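Local coordinates for stage II sporulation E family protein (Thermanaerovibrio acidaminovorans, PDB 3RNR), which is of unknown function but is probably a PP2C-type phosphatase that removes phosphate groups from phosphoproteins, at residues A78-R82 and D83-E87; Y97-G101 and G102-R106. All coordinates share one frame; numbering follows the deposited sequence.

How the contacts relate
Two hairpins, in series along the chain, show how a beta sandwich is folded from local reversals. Contact 1 (78-82 with 83-87) ends strand 72-80 and begins strand 85-91 in the antiparallel sheet; contact 2 (97-101 with 102-106) pairs strand 95-100 with the outermost strand 103-106 of the mixed sheet. Strands 85-91 and 95-100 follow each other in the chain, so the path passes from one sheet to the other between the contacts. Their centres lie about 16 Å apart, yet Leu86 CD2 and Leu98 CD1 pack at 4.0 Å. Glycerol, probably from the crystallisation liquor, binds Asn80 and Thr85 at contact 1, and Leu104 O and, weakly, Arg103 NH1 at contact 2.

Contact 1. Residues A78-R82 and D83-E87. With GOL (glycerol), chain K.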
loop_
_atom_site.group_PDB
_atom_site.type_symbol
_atom_site.label_atom_id
_atom_site.label_comp_id
_atom_site.label_asym_id
_atom_site.label_seq_id
_atom_site.Cartn_x
_atom_site.Cartn_y
_atom_site.Cartn_z
ATOM N N ALA B 78 1.774 2.355 12.022
ATOM C CA ALA B 78 0.331 2.351 11.837
ATOM C C ALA B 78 -0.267 3.308 12.840
ATOM O O ALA B 78 0.170 3.350 13.987
ATOM C CB ALA B 78 -0.226 0.972 12.041
ATOM N N VAL B 79 -1.256 4.081 12.405
ATOM C CA VAL B 79 -1.951 4.986 13.302
ATOM C C VAL B 79 -3.369 4.477 13.487
ATOM O O VAL B 79 -4.070 4.228 12.514
ATOM C CB VAL B 79 -1.999 6.407 12.731
ATOM C CG1 VAL B 79 -2.860 7.318 13.618
ATOM C CG2 VAL B 79 -0.581 6.957 12.581
ATOM N N ASN B 80 -3.790 4.310 14.734
ATOM C CA ASN B 80 -5.145 3.864 14.984
ATOM C C ASN B 80 -6.049 5.077 14.839
ATOM O O ASN B 80 -5.906 6.062 15.572
ATOM C CB ASN B 80 -5.257 3.262 16.385
ATOM C CG ASN B 80 -6.643 2.709 16.672
ATOM O OD1 ASN B 80 -7.647 3.394 16.497
ATOM N ND2 ASN B 80 -6.699 1.455 17.085
ATOM N N LEU B 81 -6.977 5.002 13.891
ATOM C CA LEU B 81 -7.818 6.146 13.548
ATOM C C LEU B 81 -8.893 6.414 14.602
ATOM O O LEU B 81 -9.441 7.515 14.686
ATOM C CB LEU B 81 -8.475 5.929 12.183
ATOM C CG LEU B 81 -7.504 5.790 11.010
ATOM C CD1 LEU B 81 -8.234 5.468 9.712
ATOM C CD2 LEU B 81 -6.660 7.048 10.863
ATOM N N ARG B 82 -9.224 5.392 15.379
ATOM C CA ARG B 82 -10.230 5.573 16.416
ATOM C C ARG B 82 -9.708 6.398 17.592
ATOM O O ARG B 82 -10.355 7.354 18.022
ATOM C CB ARG B 82 -10.748 4.224 16.912
ATOM C CG ARG B 82 -11.880 4.356 17.924
ATOM C CD ARG B 82 -12.316 3.009 18.465
ATOM N NE ARG B 82 -12.646 2.078 17.391
ATOM C CZ ARG B 82 -13.144 0.862 17.588
ATOM N NH1 ARG B 82 -13.379 0.432 18.822
ATOM N NH2 ARG B 82 -13.413 0.078 16.552
ATOM N N ASP B 83 -8.582 5.973 18.164
ATOM C CA ASP B 83 -7.972 6.685 19.297
ATOM C C ASP B 83 -6.763 7.602 19.024
ATOM O O ASP B 83 -6.221 8.208 19.951
ATOM C CB ASP B 83 -7.694 5.729 20.453
ATOM C CG ASP B 83 -6.675 4.679 20.103
ATOM O OD1 ASP B 83 -5.942 4.871 19.104
ATOM O OD2 ASP B 83 -6.611 3.663 20.833
ATOM N N GLY B 84 -6.325 7.670 17.770
ATOM C CA GLY B 84 -5.197 8.498 17.390
ATOM C C GLY B 84 -3.812 8.008 17.808
ATOM O O GLY B 84 -2.854 8.778 17.770
ATOM N N THR B 85 -3.680 6.739 18.184
ATOM C CA THR B 85 -2.397 6.244 18.702
ATOM C C THR B 85 -1.521 5.625 17.614
ATOM O O THR B 85 -2.015 5.001 16.683
ATOM C CB THR B 85 -2.571 5.214 19.820
ATOM O OG1 THR B 85 -3.391 4.142 19.345
ATOM C CG2 THR B 85 -3.223 5.859 21.057
ATOM N N LEU B 86 -0.215 5.824 17.760
ATOM C CA LEU B 86 0.779 5.406 16.804
ATOM C C LEU B 86 1.618 4.239 17.325
ATOM O O LEU B 86 2.070 4.257 18.469
ATOM C CB LEU B 86 1.714 6.582 16.532
ATOM C CG LEU B 86 2.994 6.312 15.740
ATOM C CD1 LEU B 86 2.657 5.944 14.301
ATOM C CD2 LEU B 86 3.895 7.536 15.777
ATOM N N GLU B 87 1.831 3.237 16.475
ATOM C CA GLU B 87 2.834 2.203 16.744
ATOM C C GLU B 87 3.776 2.097 15.546
ATOM O O GLU B 87 3.412 2.479 14.436
ATOM C CB GLU B 87 2.182 0.839 16.990
ATOM C CG GLU B 87 1.300 0.795 18.247
ATOM C CD GLU B 87 0.962 -0.626 18.631
ATOM O OE1 GLU B 87 0.275 -1.326 17.850
ATOM O OE2 GLU B 87 1.429 -1.056 19.690
HETATM C C1 GOL K . -3.366 -1.288 19.355
HETATM O O1 GOL K . -2.486 -1.181 20.450
HETATM C C2 GOL K . -3.210 -0.080 18.434
HETATM O O2 GOL K . -4.477 0.327 17.976
HETATM C C3 GOL K . -2.515 1.066 19.162
HETATM O O3 GOL K . -2.145 2.065 18.233
#
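The side chains of Asn80 and Asp83 cross at about a right angle over the turn that joins strands 72-80 and 85-91, and the Asn80 side chain can be followed outward atom by atom. Its CB lies 3.2 Å from Asp83 OD1. At CG, set anti to the backbone N (chi1 -177°) and 3.3 Å from Asp83 OD1, the group divides. OD1 bends back over the turn and takes two backbone donors: Arg82 N at 2.8 Å, in the carbonyl plane, which makes an Asx turn, and Asp83 N at 3.2 Å, from above that plane. The other branch, ND2, donates to O2 of a glycerol at 2.6 Å.

Asp83 answers with a second Asx turn. Its OD1 is held by Thr85 N and, at 2.7 Å, by Thr85 OG1, both arriving from the same face of the carboxylate, whose plane stands 43° from the Asn80 amide. Thr85 OG1 in turn accepts from glycerol O3, so the ligand bridges Asn80 and Thr85 on either strand.

Beyond the turn, Asn80 N binds Thr85 O at 2.7 Å, and Ala78 and Glu87 form a hydrogen-bonded antiparallel pair. Val79 CG2 meets Leu86 CD1 at 3.8 Å in the non-hydrogen-bonded pair between them. Strands 10-18 and 146-153 flank the hairpin, and Arg82 reaches away to a salt bridge with Asp9.

With two N-H groups gripping one amide oxygen and two donors one carboxylate oxygen, the turn is held in part by its own polar side chains, and the donors around Asp83 OD1 would probably help stabilise its negative charge.

Contact 2. Residues Y97-G101 and G102-R106; sequences YLFKG and GRLSR
Tyr97 and Arg106 run past one another at a slant, the phenol plane turned 47° from the guanidinium. The touching is done by the aliphatic part of the arginine: Arg106 CB lies 3.8 Å from Tyr97 CE1, and Arg106 CD the same distance from Tyr97 CZ. A bend at chi2 (90°) carries the Arg106 chain along the ring, while its charged end goes on to a salt bridge with Asp110 and the Tyr97 hydroxyl is hydrogen-bonded to Arg95.

On the same face of the sheet, Leu104 sits between the two aromatic residues. One methyl does the work, Leu104 CD2 lying 4.0 Å from Tyr97 CB and 3.9 Å from Phe99 CB. Helix 186-193 packs on this face, with Val193 touching both Phe99 and Leu104.

The backbone beneath is a beta hairpin with a two-residue loop, a type I' turn from Lys100 to Arg103 with Gly101 and Gly102 at its corners, both at positive phi. Its strand 103-106 is the outermost of the mixed sheet of the PP2C-like sandwich within the chain, strand 95-100 bonding on its other side to strand 159-164. Leu98 with Ser105 and Lys100 with Arg103 are the hydrogen-bonded pairs, their side chains on the face away from the aromatics.

Phe99 leans back toward the turn: with CG anti to the backbone N (chi1 178°), CD1 comes 3.4 Å from Arg103 O and CE1 3.8 Å from Gly102 C, both obliquely to the ring.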
loop_
_atom_site.group_PDB
_atom_site.type_symbol
_atom_site.label_atom_id
_atom_site.label_comp_id
_atom_site.label_asym_id
_atom_site.label_seq_id
_atom_site.Cartn_x
_atom_site.Cartn_y
_atom_site.Cartn_z
ATOM N N TYR B 97 10.318 8.307 11.816
ATOM C CA TYR B 97 10.251 9.660 12.374
ATOM C C TYR B 97 8.831 10.037 12.786
ATOM O O TYR B 97 7.874 9.760 12.065
ATOM C CB TYR B 97 10.727 10.690 11.339
ATOM C CG TYR B 97 12.189 10.537 11.002
ATOM C CD1 TYR B 97 13.159 11.260 11.694
ATOM C CD2 TYR B 97 12.601 9.650 10.022
ATOM C CE1 TYR B 97 14.519 11.109 11.401
ATOM C CE2 TYR B 97 13.952 9.488 9.723
ATOM C CZ TYR B 97 14.904 10.216 10.420
ATOM O OH TYR B 97 16.237 10.051 10.116
ATOM N N LEU B 98 8.708 10.700 13.933
ATOM C CA LEU B 98 7.458 11.322 14.333
ATOM C C LEU B 98 7.329 12.689 13.666
ATOM O O LEU B 98 8.269 13.486 13.708
ATOM C CB LEU B 98 7.454 11.516 15.853
ATOM C CG LEU B 98 6.223 12.209 16.434
ATOM C CD1 LEU B 98 5.007 11.301 16.284
ATOM C CD2 LEU B 98 6.464 12.563 17.916
ATOM N N PHE B 99 6.172 12.985 13.073
ATOM C CA PHE B 99 5.942 14.343 12.591
ATOM C C PHE B 99 5.021 15.053 13.572
ATOM O O PHE B 99 3.831 14.743 13.679
ATOM C CB PHE B 99 5.341 14.374 11.185
ATOM C CG PHE B 99 5.051 15.768 10.691
ATOM C CD1 PHE B 99 6.081 16.688 10.528
ATOM C CD2 PHE B 99 3.750 16.168 10.400
ATOM C CE1 PHE B 99 5.821 17.984 10.083
ATOM C CE2 PHE B 99 3.485 17.462 9.946
ATOM C CZ PHE B 99 4.520 18.368 9.793
ATOM N N LYS B 100 5.600 15.989 14.314
ATOM C CA LYS B 100 4.877 16.705 15.354
ATOM C C LYS B 100 5.538 18.057 15.580
ATOM O O LYS B 100 6.756 18.194 15.412
ATOM C CB LYS B 100 4.868 15.872 16.632
ATOM C CG LYS B 100 4.293 16.572 17.828
ATOM C CD LYS B 100 4.102 15.604 18.961
ATOM C CE LYS B 100 3.456 16.299 20.163
ATOM N NZ LYS B 100 3.148 15.313 21.235
ATOM N N GLY B 101 4.744 19.053 15.961
ATOM C CA GLY B 101 5.270 20.387 16.200
ATOM C C GLY B 101 6.063 20.931 15.022
ATOM O O GLY B 101 7.045 21.650 15.208
ATOM N N GLY B 102 5.638 20.582 13.809
ATOM C CA GLY B 102 6.282 21.062 12.600
ATOM C C GLY B 102 7.654 20.462 12.325
ATOM O O GLY B 102 8.344 20.893 11.402
ATOM N N ARG B 103 8.046 19.464 13.113
ATOM C CA ARG B 103 9.356 18.823 12.972
ATOM C C ARG B 103 9.263 17.306 12.787
ATOM O O ARG B 103 8.283 16.680 13.176
ATOM C CB ARG B 103 10.220 19.097 14.209
ATOM C CG ARG B 103 10.696 20.531 14.348
ATOM C CD ARG B 103 11.693 20.686 15.499
ATOM N NE ARG B 103 11.046 20.709 16.811
ATOM C CZ ARG B 103 11.393 21.528 17.802
ATOM N NH1 ARG B 103 10.752 21.481 18.963
ATOM N NH2 ARG B 103 12.382 22.397 17.633
ATOM N N LEU B 104 10.307 16.727 12.209
ATOM C CA LEU B 104 10.497 15.284 12.223
ATOM C C LEU B 104 11.441 14.935 13.370
ATOM O O LEU B 104 12.490 15.559 13.536
ATOM C CB LEU B 104 11.097 14.810 10.893
ATOM C CG LEU B 104 10.198 14.888 9.664
ATOM C CD1 LEU B 104 10.991 14.577 8.396
ATOM C CD2 LEU B 104 9.003 13.941 9.816
ATOM N N SER B 105 11.073 13.931 14.154
ATOM C CA SER B 105 11.875 13.509 15.293
ATOM C C SER B 105 12.128 12.017 15.169
ATOM O O SER B 105 11.193 11.253 14.995
ATOM C CB SER B 105 11.138 13.798 16.606
ATOM O OG SER B 105 11.023 15.195 16.807
ATOM N N ARG B 106 13.387 11.607 15.284
ATOM C CA ARG B 106 13.756 10.209 15.083
ATOM C C ARG B 106 13.215 9.369 16.232
ATOM O O ARG B 106 13.392 9.729 17.407
ATOM C CB ARG B 106 15.281 10.092 15.030
ATOM C CG ARG B 106 15.803 8.674 14.946
ATOM C CD ARG B 106 15.942 8.224 13.524
ATOM N NE ARG B 106 16.461 6.860 13.408
ATOM C CZ ARG B 106 17.719 6.549 13.094
ATOM N NH1 ARG B 106 18.612 7.504 12.865
ATOM N NH2 ARG B 106 18.078 5.277 12.998
#